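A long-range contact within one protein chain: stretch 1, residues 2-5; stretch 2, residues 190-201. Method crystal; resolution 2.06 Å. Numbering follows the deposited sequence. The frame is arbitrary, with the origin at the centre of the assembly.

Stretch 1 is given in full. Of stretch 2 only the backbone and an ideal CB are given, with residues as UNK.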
# COMPACT_ATOMS: atom_id res chain seq x y z
N SER A 2 -28.80 -3.35 -10.08
CA SER A 2 -27.55 -4.06 -9.82
C SER A 2 -26.65 -3.88 -11.04
O SER A 2 -27.12 -3.51 -12.15
CB SER A 2 -27.84 -5.53 -9.56
OG SER A 2 -28.23 -6.13 -10.78
N ILE A 3 -25.34 -4.10 -10.84
CA ILE A 3 -24.37 -4.04 -11.95
C ILE A 3 -23.50 -5.29 -11.90
O ILE A 3 -23.31 -5.85 -10.84
CB ILE A 3 -23.53 -2.74 -11.93
CG1 ILE A 3 -22.60 -2.66 -10.71
CG2 ILE A 3 -24.43 -1.52 -12.06
CD1 ILE A 3 -21.65 -1.48 -10.75
N LEU A 4 -23.00 -5.68 -13.09
CA LEU A 4 -21.91 -6.62 -13.36
C LEU A 4 -22.27 -8.08 -13.05
O LEU A 4 -21.86 -8.95 -13.75
CB LEU A 4 -20.65 -6.21 -12.59
CG LEU A 4 -20.02 -4.90 -13.07
CD1 LEU A 4 -18.80 -4.57 -12.23
CD2 LEU A 4 -19.62 -5.00 -14.55
N VAL A 5 -22.89 -8.36 -11.91
CA VAL A 5 -23.14 -9.73 -11.54
C VAL A 5 -24.56 -9.80 -10.98
O VAL A 5 -25.10 -8.79 -10.44
CB VAL A 5 -22.12 -10.27 -10.52
CG1 VAL A 5 -20.70 -10.32 -11.10
CG2 VAL A 5 -22.16 -9.48 -9.21
N UNK A 190 -15.44 3.88 -14.21
CA UNK A 190 -16.10 2.78 -14.90
C UNK A 190 -17.35 2.35 -14.12
O UNK A 190 -18.42 2.12 -14.70
CB UNK A 190 -15.14 1.60 -15.08
N UNK A 191 -17.23 2.25 -12.79
CA UNK A 191 -18.33 1.77 -11.99
C UNK A 191 -19.41 2.84 -11.82
O UNK A 191 -20.60 2.52 -11.80
CB UNK A 191 -17.82 1.31 -10.62
N UNK A 192 -19.02 4.11 -11.71
CA UNK A 192 -20.02 5.20 -11.66
C UNK A 192 -20.83 5.20 -12.97
O UNK A 192 -22.06 5.35 -12.91
CB UNK A 192 -19.34 6.56 -11.45
N UNK A 193 -20.18 4.97 -14.12
CA UNK A 193 -20.92 4.87 -15.40
C UNK A 193 -21.90 3.70 -15.40
O UNK A 193 -22.99 3.84 -15.92
CB UNK A 193 -19.94 4.72 -16.57
N UNK A 194 -21.48 2.53 -14.91
CA UNK A 194 -22.41 1.39 -14.79
C UNK A 194 -23.63 1.77 -13.93
O UNK A 194 -24.75 1.43 -14.28
CB UNK A 194 -21.70 0.18 -14.18
N UNK A 195 -23.38 2.42 -12.79
CA UNK A 195 -24.45 2.76 -11.83
C UNK A 195 -25.41 3.81 -12.43
O UNK A 195 -26.60 3.80 -12.18
CB UNK A 195 -23.85 3.28 -10.53
N UNK A 196 -24.87 4.72 -13.23
CA UNK A 196 -25.65 5.76 -13.87
C UNK A 196 -26.65 5.10 -14.84
O UNK A 196 -27.77 5.54 -14.95
CB UNK A 196 -24.74 6.75 -14.60
N UNK A 197 -26.23 4.03 -15.52
CA UNK A 197 -27.09 3.27 -16.45
C UNK A 197 -28.02 2.27 -15.74
O UNK A 197 -28.84 1.71 -16.39
CB UNK A 197 -26.22 2.52 -17.45
N UNK A 198 -27.81 1.96 -14.46
CA UNK A 198 -28.60 0.99 -13.73
C UNK A 198 -29.80 1.71 -13.12
O UNK A 198 -29.67 2.55 -12.19
CB UNK A 198 -27.76 0.29 -12.66
N UNK A 199 -31.00 1.39 -13.64
CA UNK A 199 -32.24 2.03 -13.18
C UNK A 199 -32.53 1.73 -11.71
O UNK A 199 -33.16 2.50 -11.10
CB UNK A 199 -33.42 1.57 -14.04
N UNK A 200 -32.05 0.61 -11.14
CA UNK A 200 -32.31 0.28 -9.74
C UNK A 200 -31.44 1.15 -8.82
O UNK A 200 -31.67 1.16 -7.63
CB UNK A 200 -32.05 -1.20 -9.48
N UNK A 201 -30.40 1.82 -9.34
CA UNK A 201 -29.55 2.58 -8.45
C UNK A 201 -29.97 4.06 -8.50
O UNK A 201 -30.06 4.63 -9.59
CB UNK A 201 -28.08 2.41 -8.83

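Position 190 has helical backbone angles, and nothing of stretch 1 lies within 5.5 Å of its ideal CB. Any helix-compatible side chain would fit here. It is Glu 190.

Position 191 points its CA-to-CB bond sideways. The ideal CB is 4.7 Å from CD1 of Ile 3, with the methyls of Leu 4 further on. A branched or long apolar side chain could reach both; Leu, Ile or Met would suit. The residue is Leu 191. Its CD2 is 4.0 Å from Ile 3 CD1 and 3.7 Å from Leu 4 CD1, so one methyl touches both residues.

Position 192 points away and position 193 is out of reach. Stretch 1 sets no demand on either. They are Leu 192 and Ser 193.

Position 194 points toward stretch 1. Its ideal CB is 3.8 Å from Ile 3 CD1, so the first carbon already packs on a methyl. Beyond it lies the backbone N of Leu 4, a donor. Ala would keep the first contact; Gln or Glu could also approach that donor. The residue is Glu 194. Its carboxylate meets the donor through a water, which accepts from Leu 4 N at 2.9 Å and donates to Glu 194 OE1 at 2.7 Å.

Position 195 points sideways, with its ideal CB 5.1 Å from Ile 3 CG2. A large apolar side chain could bring its end to Ile 3: Leu, Met or an aromatic. It is Phe 195. Ile 3 CD1 sits over one face of the ring in a CH-pi contact, 3.6 Å from the centroid, 17° off the normal and 3.5 Å from Phe 195 CZ.

Positions 196 and 197 have no part of stretch 1 near their ideal CB atoms. Polar residues are acceptable here. They are Gln 196 and Lys 197.

The backbone at position 198 is no longer helical, with phi -88° and psi 112°, and the CA-to-CB bond points toward stretch 1. The backbone N of Ser 2 is a donor within reach of a short acceptor. Asp or Asn would suit, and Ser or Thr might. The residue is Asp 198. Its OD2 accepts from Ser 2 N at 2.7 Å, and its CB packs 3.8 Å from Ile 3 CG2. It also begins a type I turn ending at 201, in which N of 201 donates to Asp 198 O at 3.0 Å. Separately, Asp 198 OD1 accepts from N of 200 at 3.0 Å.

Position 199 points away, and many polar residues would serve. It is Asp 199.

Position 200 points toward stretch 1, its ideal CB 3.9 Å from Ser 2 N. Small or polar residues would fit. It is Glu 200, whose end leads away.

Position 201 points toward stretch 1 without touching it. A small polar residue could bond back to position 198. Thr 201 does so, its OG1 donating to Asp 198 OD2 at 2.6 Å.

Stretch 2 190-201: ELLSEFQKDDET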
# COMPACT_ATOMS: atom_id res chain seq x y z
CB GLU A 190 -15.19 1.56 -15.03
CG GLU A 190 -13.92 1.82 -15.85
CD GLU A 190 -12.69 2.39 -15.12
OE1 GLU A 190 -12.70 2.78 -13.87
OE2 GLU A 190 -11.68 2.42 -15.81
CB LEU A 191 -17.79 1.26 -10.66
CG LEU A 191 -16.91 0.02 -10.78
CD1 LEU A 191 -16.33 -0.38 -9.44
CD2 LEU A 191 -17.70 -1.13 -11.35
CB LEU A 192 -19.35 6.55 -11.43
CG LEU A 192 -18.81 6.82 -10.04
CD1 LEU A 192 -17.83 7.97 -10.08
CD2 LEU A 192 -19.92 7.16 -9.06
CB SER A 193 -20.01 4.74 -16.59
OG SER A 193 -19.09 5.81 -16.59
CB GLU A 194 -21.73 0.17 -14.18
CG GLU A 194 -20.76 -0.48 -15.15
CD GLU A 194 -21.42 -1.35 -16.22
OE1 GLU A 194 -22.62 -1.74 -16.08
OE2 GLU A 194 -20.72 -1.67 -17.15
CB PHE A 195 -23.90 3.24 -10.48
CG PHE A 195 -23.43 2.14 -9.55
CD1 PHE A 195 -24.29 1.11 -9.19
CD2 PHE A 195 -22.16 2.14 -9.03
CE1 PHE A 195 -23.87 0.11 -8.33
CE2 PHE A 195 -21.75 1.14 -8.17
CZ PHE A 195 -22.59 0.12 -7.83
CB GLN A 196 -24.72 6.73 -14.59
CG GLN A 196 -25.42 7.83 -15.40
CD GLN A 196 -26.16 8.78 -14.49
OE1 GLN A 196 -25.65 9.24 -13.48
NE2 GLN A 196 -27.41 9.07 -14.83
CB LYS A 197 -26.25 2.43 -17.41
CG LYS A 197 -25.36 3.21 -18.38
CD LYS A 197 -24.78 2.31 -19.46
CE LYS A 197 -23.38 1.84 -19.16
NZ LYS A 197 -22.40 2.84 -19.67
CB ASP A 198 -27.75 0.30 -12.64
CG ASP A 198 -28.59 -0.51 -11.66
OD1 ASP A 198 -29.66 -0.90 -12.08
OD2 ASP A 198 -28.16 -0.73 -10.48
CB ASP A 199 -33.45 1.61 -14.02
CG ASP A 199 -33.47 2.22 -15.41
OD1 ASP A 199 -32.64 3.12 -15.67
OD2 ASP A 199 -34.30 1.78 -16.23
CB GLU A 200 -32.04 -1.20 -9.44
CG GLU A 200 -32.71 -2.18 -10.42
CD GLU A 200 -34.19 -1.89 -10.59
OE1 GLU A 200 -34.87 -1.89 -9.56
OE2 GLU A 200 -34.64 -1.57 -11.74
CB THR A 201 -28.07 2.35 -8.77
OG1 THR A 201 -27.70 0.98 -8.55
CG2 THR A 201 -27.18 3.26 -7.95
O HOH W 1 -23.64 -4.14 -15.50
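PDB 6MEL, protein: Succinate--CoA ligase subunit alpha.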